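PDB 4GT6: cell surface protein from Faecalibacterium prausnitzii A2-165, which is of unknown function but, as a leucine-rich-repeat region of a larger cell surface protein, probably binds other proteins outside the cell. Local coordinates for residues A[98-103]-A[119-124]; A[108-113]-A[131-136]; A[236-241]-A[259-264]; A[339-344]-A[362-367]. All blocks are in the same frame, centred on the assembly; numbering follows the deposited sequence.

Contact 1: A[98-103]-A[119-124]; sequences KPSCVK and IPILDS. With EDO (1,2-ethanediol), chain M.
Ser100 and Ile121 bring their CA atoms to 5.4 Å where the loop 98-103 runs past the short 3-10 turn at 120-122, and Lys103 lies beside Ser124 further along. With OG anti to its own backbone N (chi1 177°), Ser100 directs its hydroxyl at the Ile121 backbone. That oxygen also closes an ST turn by accepting a bond from Val102 N. It donates to water 1, which accepts a second hydrogen bond from Ser124 N and donates to Val102 O and Ile121 O; the distance from the water to Ile121 O is 2.7 Å. Ser124 OG returns the contact, donating to Ser100 O at 2.9 Å from well above the carbonyl plane (57° out of it). The Lys103 chain, bent at chi2 and chi3, curls back until NZ reaches Ser124 O in the plane of that carbonyl, 2.8 Å away. Val102 CG2 makes a light apolar contact with Ile121 CB (4.2 Å); Val102 also packs on Ile78, and Ile121 on Val92 and Ile94 of strand 91-94. At the other end an ethanediol molecule, probably from the crystallisation liquor, joins the segments: its O2 accepts from Ser100 N and donates to Asp123 OD2 at 2.7 Å, while O1 donates to Lys98 O. These loops of the leucine-rich-repeat solenoid therefore meet mainly through polar groups. One water, using two donors and two acceptors, satisfies backbone atoms that do not pair directly, and the ammonium group probably polarises the Ser124 carbonyl.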
loop_
_atom_site.group_PDB
_atom_site.type_symbol
_atom_site.label_atom_id
_atom_site.label_comp_id
_atom_site.label_asym_id
_atom_site.label_seq_id
_atom_site.Cartn_x
_atom_site.Cartn_y
_atom_site.Cartn_z
ATOM N N LYS A 98 13.213 28.355 7.780
ATOM C CA LYS A 98 14.051 27.774 8.830
ATOM C C LYS A 98 13.946 26.242 8.786
ATOM O O LYS A 98 12.968 25.731 8.243
ATOM C CB LYS A 98 13.607 28.301 10.207
ATOM C CG LYS A 98 14.088 29.715 10.491
ATOM C CD LYS A 98 13.402 30.283 11.710
ATOM C CE LYS A 98 13.934 31.654 12.049
ATOM N NZ LYS A 98 13.136 32.301 13.122
ATOM N N PRO A 99 14.919 25.477 9.340
ATOM C CA PRO A 99 14.755 24.007 9.378
ATOM C C PRO A 99 13.487 23.581 10.143
ATOM O O PRO A 99 13.143 24.174 11.164
ATOM C CB PRO A 99 16.015 23.526 10.125
ATOM C CG PRO A 99 17.019 24.641 9.941
ATOM C CD PRO A 99 16.185 25.896 9.986
ATOM N N SER A 100 12.801 22.544 9.650
ATOM C CA SER A 100 11.622 21.985 10.331
ATOM C C SER A 100 12.013 21.421 11.710
ATOM O O SER A 100 13.082 20.819 11.836
ATOM C CB SER A 100 11.010 20.869 9.487
ATOM O OG SER A 100 9.912 20.303 10.184
ATOM N N CYS A 101 11.151 21.608 12.731
ATOM C CA CYS A 101 11.345 21.013 14.061
ATOM C C CYS A 101 10.249 19.976 14.337
ATOM O O CYS A 101 10.129 19.470 15.457
ATOM C CB CYS A 101 11.407 22.085 15.143
ATOM S SG CYS A 101 12.925 23.077 15.074
ATOM N N VAL A 102 9.480 19.622 13.286
ATOM C CA VAL A 102 8.421 18.610 13.396
ATOM C C VAL A 102 9.044 17.239 13.692
ATOM O O VAL A 102 9.887 16.766 12.925
ATOM C CB VAL A 102 7.534 18.536 12.124
ATOM C CG1 VAL A 102 6.517 17.400 12.254
ATOM C CG2 VAL A 102 6.832 19.878 11.862
ATOM N N LYS A 103 8.648 16.632 14.817
ATOM C CA LYS A 103 9.151 15.317 15.219
ATOM C C LYS A 103 8.121 14.233 15.012
ATOM O O LYS A 103 8.486 13.079 14.833
ATOM C CB LYS A 103 9.549 15.334 16.703
ATOM C CG LYS A 103 10.708 16.286 17.043
ATOM C CD LYS A 103 11.913 16.157 16.115
ATOM C CE LYS A 103 12.844 15.034 16.478
ATOM N NZ LYS A 103 14.075 15.042 15.624
ATOM N N ILE A 119 6.792 19.077 0.873
ATOM C CA ILE A 119 6.624 18.725 2.283
ATOM C C ILE A 119 7.972 18.745 3.068
ATOM O O ILE A 119 8.371 17.699 3.586
ATOM C CB ILE A 119 5.893 17.357 2.467
ATOM C CG1 ILE A 119 6.478 16.240 1.581
ATOM C CG2 ILE A 119 4.418 17.512 2.273
ATOM C CD1 ILE A 119 6.128 14.763 2.045
ATOM N N PRO A 120 8.615 19.917 3.298
ATOM C CA PRO A 120 9.860 19.932 4.122
ATOM C C PRO A 120 9.688 19.518 5.590
ATOM O O PRO A 120 10.674 19.288 6.273
ATOM C CB PRO A 120 10.296 21.394 4.074
ATOM C CG PRO A 120 9.013 22.174 3.777
ATOM C CD PRO A 120 8.308 21.270 2.789
ATOM N N ILE A 121 8.467 19.424 6.080
ATOM C CA ILE A 121 8.159 19.022 7.455
ATOM C C ILE A 121 8.691 17.588 7.777
ATOM O O ILE A 121 8.749 17.208 8.944
ATOM C CB ILE A 121 6.636 19.125 7.725
ATOM C CG1 ILE A 121 5.842 18.296 6.718
ATOM C CG2 ILE A 121 6.186 20.593 7.717
ATOM C CD1 ILE A 121 4.580 17.798 7.212
ATOM N N LEU A 122 9.085 16.811 6.752
ATOM C CA LEU A 122 9.580 15.436 6.913
ATOM C C LEU A 122 11.067 15.352 7.295
ATOM O O LEU A 122 11.528 14.310 7.764
ATOM C CB LEU A 122 9.352 14.722 5.580
ATOM C CG LEU A 122 8.650 13.386 5.613
ATOM C CD1 LEU A 122 7.301 13.467 6.313
ATOM C CD2 LEU A 122 8.480 12.863 4.238
ATOM N N ASP A 123 11.817 16.433 7.102
ATOM C CA ASP A 123 13.269 16.472 7.275
ATOM C C ASP A 123 13.819 16.026 8.657
ATOM O O ASP A 123 14.913 15.472 8.688
ATOM C CB ASP A 123 13.804 17.873 6.914
ATOM C CG ASP A 123 13.529 18.297 5.464
ATOM O OD1 ASP A 123 13.234 17.410 4.622
ATOM O OD2 ASP A 123 13.573 19.511 5.184
ATOM N N SER A 124 13.111 16.257 9.783
ATOM C CA SER A 124 13.652 15.847 11.093
ATOM C C SER A 124 12.634 15.022 11.930
ATOM O O SER A 124 12.760 14.927 13.151
ATOM C CB SER A 124 14.126 17.067 11.880
ATOM O OG SER A 124 13.037 17.929 12.163
HETATM C C1 EDO M . 12.298 23.735 5.835
HETATM O O1 EDO M . 12.678 25.041 5.420
HETATM C C2 EDO M . 13.506 22.788 6.034
HETATM O O2 EDO M . 13.139 21.630 6.798
HETATM O O HOH W 1 10.840 17.609 10.530
#

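Contact 2: A[108-113]-A[131-136]; sequences QAFMFC and EAFHHC
Phe110 and Phe133 run alongside each other in the same direction, as rungs of a phenylalanine ladder in the leucine-rich-repeat solenoid. Their planes are almost parallel (2°) but displaced so that they hardly overlap, with centroids 5.4 Å apart; the closest atoms are Phe110 CD2 and Phe133 CE1, 3.5 Å apart, in an oblique approach. The ladder continues to Phe83 on the Phe110 side, and Ile121 and Leu122 pack against the two rings. Matching chi1 torsions, CG anti to the carbonyl carbon, send both CG atoms off in the same direction.

What positions them is the backbone. Each segment folds as a type I turn running into a type II turn, and the two copies are tied by Phe110 N to Ala132 O (2.8 Å) and Phe112 N to His134 O (2.9 Å). Beside these bonds, Gln108 CA and Met111 CA offer C-H groups to Glu131 O and His134 O. Further along, Phe112 CE1 obliquely meets His135 CD2 at 3.7 Å, while His135 ND1 bonds Glu137.

Outermost are the polar tips. In one of two His134 conformers, and so less surely, ND1 donates to Glu131 OE2 and lies 3.5 Å from CE of selenomethionine Met111. Gln108 OE1 is held by Asn81, which fixes the flip of the amide, and Gln108 NE2 donates almost straight (174°) to Glu131 OE1 at 3.0 Å, coming from above the carboxylate plane.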
loop_
_atom_site.group_PDB
_atom_site.type_symbol
_atom_site.label_atom_id
_atom_site.label_comp_id
_atom_site.label_asym_id
_atom_site.label_seq_id
_atom_site.Cartn_x
_atom_site.Cartn_y
_atom_site.Cartn_z
ATOM N N GLN A 108 -3.244 9.851 9.212
ATOM C CA GLN A 108 -4.035 10.516 8.172
ATOM C C GLN A 108 -3.817 12.046 8.142
ATOM O O GLN A 108 -4.703 12.780 7.671
ATOM C CB GLN A 108 -5.525 10.200 8.430
ATOM C CG GLN A 108 -5.858 8.700 8.333
ATOM C CD GLN A 108 -7.351 8.417 8.354
ATOM O OE1 GLN A 108 -8.191 9.301 8.597
ATOM N NE2 GLN A 108 -7.720 7.168 8.087
ATOM N N ALA A 109 -2.628 12.530 8.618
ATOM C CA ALA A 109 -2.420 14.000 8.719
ATOM C C ALA A 109 -2.566 14.702 7.370
ATOM O O ALA A 109 -3.131 15.797 7.326
ATOM C CB ALA A 109 -1.077 14.310 9.338
ATOM N N PHE A 110 -2.135 14.062 6.275
ATOM C CA PHE A 110 -2.237 14.671 4.941
ATOM C C PHE A 110 -2.970 13.735 4.006
ATOM O O PHE A 110 -2.800 13.806 2.785
ATOM C CB PHE A 110 -0.835 15.023 4.399
ATOM C CG PHE A 110 -0.153 16.057 5.257
ATOM C CD1 PHE A 110 -0.393 17.419 5.056
ATOM C CD2 PHE A 110 0.699 15.677 6.288
ATOM C CE1 PHE A 110 0.221 18.377 5.859
ATOM C CE2 PHE A 110 1.317 16.639 7.096
ATOM C CZ PHE A 110 1.050 17.986 6.895
HETATM N N MSE A 111 -3.809 12.848 4.561
HETATM C CA MSE A 111 -4.556 11.934 3.682
HETATM C C MSE A 111 -5.480 12.708 2.738
HETATM O O MSE A 111 -6.103 13.684 3.155
HETATM C CB MSE A 111 -5.366 10.938 4.515
HETATM C CG MSE A 111 -6.234 10.019 3.677
HETATM SE SE MSE A 111 -6.673 8.506 4.832
HETATM C CE MSE A 111 -7.977 7.589 3.674
ATOM N N PHE A 112 -5.503 12.301 1.446
ATOM C CA PHE A 112 -6.284 12.925 0.367
ATOM C C PHE A 112 -5.777 14.316 -0.033
ATOM O O PHE A 112 -6.484 15.007 -0.785
ATOM C CB PHE A 112 -7.804 12.989 0.682
ATOM C CG PHE A 112 -8.485 11.642 0.799
ATOM C CD1 PHE A 112 -8.383 10.700 -0.223
ATOM C CD2 PHE A 112 -9.269 11.336 1.909
ATOM C CE1 PHE A 112 -9.017 9.454 -0.115
ATOM C CE2 PHE A 112 -9.932 10.114 2.001
ATOM C CZ PHE A 112 -9.813 9.183 0.982
ATOM N N CYS A 113 -4.541 14.712 0.364
ATOM C CA CYS A 113 -3.952 15.987 -0.129
ATOM C C CYS A 113 -3.309 15.654 -1.466
ATOM O O CYS A 113 -2.083 15.578 -1.595
ATOM C CB CYS A 113 -2.953 16.555 0.877
ATOM S SG CYS A 113 -3.732 17.108 2.422
ATOM N N GLU A 131 -1.215 5.963 7.425
ATOM C CA GLU A 131 -1.854 6.653 6.296
ATOM C C GLU A 131 -1.626 8.170 6.283
ATOM O O GLU A 131 -2.467 8.894 5.738
ATOM C CB GLU A 131 -3.369 6.407 6.407
ATOM C CG GLU A 131 -3.771 4.940 6.315
ATOM C CD GLU A 131 -5.260 4.767 6.531
ATOM O OE1 GLU A 131 -5.741 4.992 7.667
ATOM O OE2 GLU A 131 -5.959 4.506 5.528
ATOM N N ALA A 132 -0.498 8.650 6.821
ATOM C CA ALA A 132 -0.244 10.088 6.893
ATOM C C ALA A 132 -0.187 10.725 5.509
ATOM O O ALA A 132 -0.549 11.890 5.393
ATOM C CB ALA A 132 1.057 10.356 7.635
ATOM N N PHE A 133 0.210 9.967 4.449
ATOM C CA PHE A 133 0.281 10.562 3.112
ATOM C C PHE A 133 -0.535 9.754 2.115
ATOM O O PHE A 133 -0.224 9.750 0.925
ATOM C CB PHE A 133 1.759 10.702 2.663
ATOM C CG PHE A 133 2.498 11.686 3.551
ATOM C CD1 PHE A 133 2.339 13.061 3.379
ATOM C CD2 PHE A 133 3.311 11.234 4.589
ATOM C CE1 PHE A 133 3.001 13.970 4.211
ATOM C CE2 PHE A 133 3.961 12.145 5.440
ATOM C CZ PHE A 133 3.761 13.507 5.268
ATOM N N HIS A 134 -1.546 9.039 2.610
ATOM C CA HIS A 134 -2.423 8.203 1.785
ATOM C C HIS A 134 -3.111 9.096 0.722
ATOM O O HIS A 134 -3.684 10.126 1.068
ATOM C CB HIS A 134 -3.438 7.492 2.704
ATOM C CG HIS A 134 -4.343 6.475 2.064
ATOM N ND1 HIS A 134 -5.147 5.655 2.842
ATOM C CD2 HIS A 134 -4.580 6.198 0.760
ATOM C CE1 HIS A 134 -5.831 4.906 1.993
ATOM N NE2 HIS A 134 -5.528 5.200 0.729
ATOM N N HIS A 135 -3.029 8.709 -0.574
ATOM C CA HIS A 135 -3.624 9.453 -1.705
ATOM C C HIS A 135 -3.008 10.864 -1.906
ATOM O O HIS A 135 -3.681 11.763 -2.435
ATOM C CB HIS A 135 -5.163 9.541 -1.604
ATOM C CG HIS A 135 -5.863 8.439 -2.348
ATOM N ND1 HIS A 135 -5.904 8.423 -3.737
ATOM C CD2 HIS A 135 -6.498 7.340 -1.877
ATOM C CE1 HIS A 135 -6.577 7.324 -4.063
ATOM N NE2 HIS A 135 -6.957 6.642 -2.978
ATOM N N CYS A 136 -1.719 11.042 -1.541
ATOM C CA CYS A 136 -0.982 12.247 -1.879
ATOM C C CYS A 136 -0.406 11.978 -3.262
ATOM O O CYS A 136 0.774 11.673 -3.435
ATOM C CB CYS A 136 0.069 12.579 -0.832
ATOM S SG CYS A 136 -0.656 13.218 0.707
#

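Contact 3: A[236-241]-A[259-264]; sequences IRYPSQ and HAFDSC
Arg237 and Asp262 form a buried salt bridge between the end of strand 233-237, with the turn that follows it, and the double turn 259-264 of the next coil of the solenoid. The guanidinium approaches end-on: NH1 donates to Asp262 OD1 at 2.7 Å, on the syn side but tilted out of the carboxylate plane, and NH2 reaches Asp262 O on a lone pair at 3.1 Å. The two side chains cross at about a right angle. Bends at chi2 and chi3 (74° and -94°) fold the arginine back, and NE and NH2 both grip Tyr238 O of its own segment. NH1 also bonds Phe201 O, while Asp262 OD2 accepts from Glu203 N, tying the ion pair to the loop between strands 195-196 and 209-212. Such ties fix the orientation of the guanidinium and probably offset part of the cost of burying its charge. Asp262 O also accepts from Ser240 OG (2.8 Å), and Tyr238 N donates to Ala260 O at 2.8 Å, almost straight.

On the apolar side Tyr238 CB rests over the face of the Phe261 ring, 3.9 Å from its centroid, and the tyrosine ring slides past with CD2 3.5 Å from Phe261 CE2. Cys264 SG meets Tyr238 CD1 obliquely at 3.6 Å. Phe261 is stacked on Phe284. Ile236 and Arg237 face Leu224 in a classic beta bulge. The double turn 259-264, type I passing into type II, carries Phe261 and Cys264 where those of contact 2 hold Phe110 and Cys113, and Phe133 and Cys136, a recurrence consistent with BspA-type leucine-rich repeats.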
loop_
_atom_site.group_PDB
_atom_site.type_symbol
_atom_site.label_atom_id
_atom_site.label_comp_id
_atom_site.label_asym_id
_atom_site.label_seq_id
_atom_site.Cartn_x
_atom_site.Cartn_y
_atom_site.Cartn_z
ATOM N N ILE A 236 7.100 -12.386 -2.290
ATOM C CA ILE A 236 6.190 -11.289 -1.973
ATOM C C ILE A 236 6.111 -10.218 -3.075
ATOM O O ILE A 236 5.047 -9.603 -3.204
ATOM C CB ILE A 236 6.471 -10.698 -0.566
ATOM C CG1 ILE A 236 7.797 -9.936 -0.475
ATOM C CG2 ILE A 236 6.319 -11.803 0.584
ATOM C CD1 ILE A 236 7.988 -9.224 0.869
ATOM N N ARG A 237 7.178 -10.007 -3.893
ATOM C CA ARG A 237 7.093 -9.004 -4.951
ATOM C C ARG A 237 8.002 -9.332 -6.139
ATOM O O ARG A 237 9.233 -9.312 -6.029
ATOM C CB ARG A 237 7.431 -7.583 -4.413
ATOM C CG ARG A 237 7.333 -6.456 -5.436
ATOM C CD ARG A 237 5.879 -6.094 -5.774
ATOM N NE ARG A 237 5.400 -6.806 -6.970
ATOM C CZ ARG A 237 4.180 -6.672 -7.481
ATOM N NH1 ARG A 237 3.267 -5.930 -6.860
ATOM N NH2 ARG A 237 3.859 -7.280 -8.621
ATOM N N TYR A 238 7.366 -9.636 -7.271
ATOM C CA TYR A 238 8.032 -9.801 -8.561
ATOM C C TYR A 238 7.893 -8.442 -9.266
ATOM O O TYR A 238 6.783 -7.917 -9.300
ATOM C CB TYR A 238 7.403 -10.942 -9.358
ATOM C CG TYR A 238 8.093 -11.189 -10.685
ATOM C CD1 TYR A 238 7.715 -10.490 -11.833
ATOM C CD2 TYR A 238 9.076 -12.166 -10.808
ATOM C CE1 TYR A 238 8.346 -10.717 -13.057
ATOM C CE2 TYR A 238 9.694 -12.423 -12.032
ATOM C CZ TYR A 238 9.324 -11.695 -13.153
ATOM O OH TYR A 238 9.947 -11.938 -14.349
ATOM N N PRO A 239 8.973 -7.840 -9.813
ATOM C CA PRO A 239 8.846 -6.475 -10.371
ATOM C C PRO A 239 7.994 -6.459 -11.636
ATOM O O PRO A 239 8.276 -7.202 -12.563
ATOM C CB PRO A 239 10.301 -6.023 -10.630
ATOM C CG PRO A 239 11.167 -7.197 -10.368
ATOM C CD PRO A 239 10.359 -8.352 -9.866
ATOM N N SER A 240 6.896 -5.679 -11.629
ATOM C CA SER A 240 5.932 -5.666 -12.741
ATOM C C SER A 240 6.538 -5.281 -14.093
ATOM O O SER A 240 6.036 -5.722 -15.121
ATOM C CB SER A 240 4.780 -4.715 -12.431
ATOM O OG SER A 240 3.982 -5.254 -11.387
ATOM N N GLN A 241 7.605 -4.471 -14.093
ATOM C CA GLN A 241 8.245 -4.041 -15.334
ATOM C C GLN A 241 9.422 -4.936 -15.743
ATOM O O GLN A 241 10.066 -4.662 -16.763
ATOM C CB GLN A 241 8.665 -2.558 -15.240
ATOM C CG GLN A 241 7.456 -1.618 -15.209
ATOM C CD GLN A 241 6.647 -1.670 -16.486
ATOM O OE1 GLN A 241 7.183 -1.718 -17.591
ATOM N NE2 GLN A 241 5.344 -1.655 -16.370
ATOM N N HIS A 259 -1.012 -10.660 -4.372
ATOM C CA HIS A 259 -0.590 -9.673 -5.385
ATOM C C HIS A 259 0.933 -9.699 -5.678
ATOM O O HIS A 259 1.471 -8.695 -6.155
ATOM C CB HIS A 259 -1.061 -8.256 -4.942
ATOM C CG HIS A 259 -2.553 -8.181 -4.782
ATOM N ND1 HIS A 259 -3.149 -8.073 -3.534
ATOM C CD2 HIS A 259 -3.525 -8.257 -5.721
ATOM C CE1 HIS A 259 -4.460 -8.081 -3.755
ATOM N NE2 HIS A 259 -4.732 -8.165 -5.058
ATOM N N ALA A 260 1.631 -10.845 -5.434
ATOM C CA ALA A 260 3.091 -10.885 -5.633
ATOM C C ALA A 260 3.483 -10.640 -7.094
ATOM O O ALA A 260 4.556 -10.096 -7.359
ATOM C CB ALA A 260 3.670 -12.225 -5.156
ATOM N N PHE A 261 2.614 -11.047 -8.041
ATOM C CA PHE A 261 2.869 -10.881 -9.481
ATOM C C PHE A 261 1.799 -10.018 -10.129
ATOM O O PHE A 261 1.594 -10.112 -11.331
ATOM C CB PHE A 261 2.900 -12.247 -10.198
ATOM C CG PHE A 261 4.060 -13.163 -9.919
ATOM C CD1 PHE A 261 4.039 -14.025 -8.823
ATOM C CD2 PHE A 261 5.131 -13.249 -10.810
ATOM C CE1 PHE A 261 5.095 -14.915 -8.589
ATOM C CE2 PHE A 261 6.197 -14.125 -10.565
ATOM C CZ PHE A 261 6.170 -14.958 -9.460
ATOM N N ASP A 262 1.130 -9.146 -9.368
ATOM C CA ASP A 262 0.086 -8.357 -10.000
ATOM C C ASP A 262 0.683 -7.390 -11.038
ATOM O O ASP A 262 1.827 -6.932 -10.900
ATOM C CB ASP A 262 -0.815 -7.631 -8.973
ATOM C CG ASP A 262 -0.222 -6.477 -8.144
ATOM O OD1 ASP A 262 0.982 -6.202 -8.272
ATOM O OD2 ASP A 262 -0.978 -5.849 -7.384
ATOM N N SER A 263 -0.077 -7.175 -12.132
ATOM C CA SER A 263 0.215 -6.220 -13.204
ATOM C C SER A 263 1.587 -6.398 -13.884
ATOM O O SER A 263 2.204 -5.398 -14.278
ATOM C CB SER A 263 0.061 -4.785 -12.700
ATOM O OG SER A 263 -1.288 -4.555 -12.324
ATOM N N CYS A 264 2.046 -7.652 -14.075
ATOM C CA CYS A 264 3.296 -7.878 -14.825
ATOM C C CYS A 264 3.044 -7.587 -16.298
ATOM O O CYS A 264 2.218 -8.251 -16.920
ATOM C CB CYS A 264 3.810 -9.295 -14.625
ATOM S SG CYS A 264 4.383 -9.616 -12.950
HETATM O O HOH W 2 3.395 -7.362 -4.071
HETATM O O HOH W 3 2.738 -2.846 -14.917
#

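Contact 4: A[339-344]-A[362-367]; sequences IAIPSS and IEYSGS
Ile339 and Glu363 pair within the ladder between strands 339-341 and 362-364, following a backbone bond of Ile339 with Asn361: Glu363 N donates to Ile339 O at 2.9 Å, and Glu363 O accepts from Ile341 N at 2.8 Å. A weak further bond, Ser365 N to Ile341 O at 3.3 Å, carries the pairing past the strand end. The carbonyls of Ile339 and Glu363 also receive C-H contacts from Ile362 CA and Ala340 CA. This is the parallel sheet of a leucine-rich-repeat solenoid, its strands running 21° apart, with 361-364 outermost in the chain after 315-317 and 338-341. On the face bearing the isoleucines, Ile341 CD1 lies alongside Ile362 CG2 (3.9 Å), Ile339 CG2 meets Ile362 CG1, and Trp371 of helix 368-372 packs on Ile341 and Ile362. Tyr364 has CG anti to its backbone N (chi1 179°); its CD1 meets Ile341 CG2, and its CE1 comes 3.9 Å from both Pro342 O and Ser343 CA. Trp371 meets the ring edge-to-face. The Tyr364 hydroxyl donates to water 5 at 2.6 Å, and that water donates to Ser343 O at 2.7 Å. Ser343 N is satisfied by water 4. On the face carrying Ala340 and Glu363, the Glu363 carboxylate turns to Arg338, whose NE forms a salt bridge with OE2.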
loop_
_atom_site.group_PDB
_atom_site.type_symbol
_atom_site.label_atom_id
_atom_site.label_comp_id
_atom_site.label_asym_id
_atom_site.label_seq_id
_atom_site.Cartn_x
_atom_site.Cartn_y
_atom_site.Cartn_z
ATOM N N ILE A 339 -10.530 -24.770 -20.466
ATOM C CA ILE A 339 -10.146 -24.962 -19.069
ATOM C C ILE A 339 -10.413 -26.414 -18.681
ATOM O O ILE A 339 -11.500 -26.930 -18.930
ATOM C CB ILE A 339 -10.774 -23.946 -18.067
ATOM C CG1 ILE A 339 -10.235 -24.207 -16.618
ATOM C CG2 ILE A 339 -12.311 -23.942 -18.123
ATOM C CD1 ILE A 339 -10.105 -23.019 -15.758
ATOM N N ALA A 340 -9.400 -27.075 -18.120
ATOM C CA ALA A 340 -9.556 -28.443 -17.617
ATOM C C ALA A 340 -9.787 -28.353 -16.108
ATOM O O ALA A 340 -8.970 -27.768 -15.399
ATOM C CB ALA A 340 -8.336 -29.289 -17.946
ATOM N N ILE A 341 -10.944 -28.839 -15.640
ATOM C CA ILE A 341 -11.324 -28.792 -14.224
ATOM C C ILE A 341 -11.343 -30.224 -13.648
ATOM O O ILE A 341 -12.103 -31.064 -14.142
ATOM C CB ILE A 341 -12.693 -28.073 -14.053
ATOM C CG1 ILE A 341 -12.586 -26.581 -14.515
ATOM C CG2 ILE A 341 -13.189 -28.190 -12.590
ATOM C CD1 ILE A 341 -13.886 -25.819 -14.649
ATOM N N PRO A 342 -10.531 -30.512 -12.600
ATOM C CA PRO A 342 -10.547 -31.858 -12.013
ATOM C C PRO A 342 -11.797 -32.067 -11.155
ATOM O O PRO A 342 -12.390 -31.088 -10.673
ATOM C CB PRO A 342 -9.269 -31.883 -11.176
ATOM C CG PRO A 342 -9.083 -30.462 -10.734
ATOM C CD PRO A 342 -9.572 -29.624 -11.896
ATOM N N SER A 343 -12.168 -33.340 -10.921
ATOM C CA SER A 343 -13.364 -33.674 -10.141
ATOM C C SER A 343 -13.194 -33.332 -8.647
ATOM O O SER A 343 -14.194 -33.287 -7.927
ATOM C CB SER A 343 -13.747 -35.143 -10.322
ATOM O OG SER A 343 -12.686 -35.987 -9.904
ATOM N N SER A 344 -11.952 -33.023 -8.195
ATOM C CA SER A 344 -11.723 -32.583 -6.815
ATOM C C SER A 344 -12.332 -31.172 -6.559
ATOM O O SER A 344 -12.571 -30.829 -5.396
ATOM C CB SER A 344 -10.225 -32.575 -6.488
ATOM O OG SER A 344 -9.518 -31.689 -7.347
ATOM N N ILE A 362 -14.975 -26.575 -21.709
ATOM C CA ILE A 362 -14.735 -26.919 -20.312
ATOM C C ILE A 362 -14.532 -28.438 -20.262
ATOM O O ILE A 362 -15.475 -29.188 -20.509
ATOM C CB ILE A 362 -15.864 -26.405 -19.357
ATOM C CG1 ILE A 362 -15.940 -24.859 -19.358
ATOM C CG2 ILE A 362 -15.676 -26.943 -17.919
ATOM C CD1 ILE A 362 -17.255 -24.252 -18.807
ATOM N N GLU A 363 -13.287 -28.880 -20.003
ATOM C CA GLU A 363 -12.930 -30.300 -19.886
ATOM C C GLU A 363 -13.027 -30.708 -18.421
ATOM O O GLU A 363 -12.120 -30.421 -17.641
ATOM C CB GLU A 363 -11.511 -30.582 -20.423
ATOM C CG GLU A 363 -11.285 -30.299 -21.898
ATOM C CD GLU A 363 -9.898 -30.649 -22.406
ATOM O OE1 GLU A 363 -9.101 -31.235 -21.637
ATOM O OE2 GLU A 363 -9.609 -30.336 -23.583
ATOM N N TYR A 364 -14.135 -31.349 -18.039
ATOM C CA TYR A 364 -14.364 -31.793 -16.669
ATOM C C TYR A 364 -14.186 -33.299 -16.601
ATOM O O TYR A 364 -14.821 -34.036 -17.354
ATOM C CB TYR A 364 -15.751 -31.346 -16.204
ATOM C CG TYR A 364 -16.124 -31.760 -14.800
ATOM C CD1 TYR A 364 -15.448 -31.245 -13.694
ATOM C CD2 TYR A 364 -17.193 -32.620 -14.569
ATOM C CE1 TYR A 364 -15.819 -31.591 -12.394
ATOM C CE2 TYR A 364 -17.586 -32.953 -13.279
ATOM C CZ TYR A 364 -16.877 -32.464 -12.195
ATOM O OH TYR A 364 -17.287 -32.811 -10.935
ATOM N N SER A 365 -13.292 -33.754 -15.713
ATOM C CA SER A 365 -12.942 -35.167 -15.577
ATOM C C SER A 365 -13.985 -36.001 -14.813
ATOM O O SER A 365 -13.859 -37.226 -14.777
ATOM C CB SER A 365 -11.572 -35.311 -14.924
ATOM O OG SER A 365 -11.528 -34.603 -13.698
ATOM N N GLY A 366 -15.012 -35.360 -14.262
ATOM C CA GLY A 366 -16.077 -36.046 -13.537
ATOM C C GLY A 366 -17.359 -36.225 -14.331
ATOM O O GLY A 366 -17.421 -35.870 -15.508
ATOM N N SER A 367 -18.395 -36.766 -13.681
ATOM C CA SER A 367 -19.704 -37.019 -14.293
ATOM C C SER A 367 -20.587 -35.758 -14.285
ATOM O O SER A 367 -20.271 -34.786 -13.592
ATOM C CB SER A 367 -20.411 -38.159 -13.565
ATOM O OG SER A 367 -20.862 -37.765 -12.278
HETATM O O HOH W 4 -10.106 -35.445 -11.895
HETATM O O HOH W 5 -16.397 -31.836 -8.694
#

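From the N terminus, contact 1 opens first, but contact 2 begins before it closes: 108-113 lies inside the loop between 98-103 and 119-124, and 131-136 follows beyond it, so the two cross. They also touch, Ile121 CD1 meeting Phe110 CE2 at 3.5 Å, and their centres are about 17 Å apart, joining loops that flank strands 104-105 and 127-128. Contacts 3 and 4 come later, in series. Contact 3 closes the loop holding strands 246-248 and 253-256, and contact 4 ties the final two strands of the sheet ahead of helix 368-372. Contacts 1 and 4, with centres about 61 Å apart, lie on opposite sides of the chain's centre.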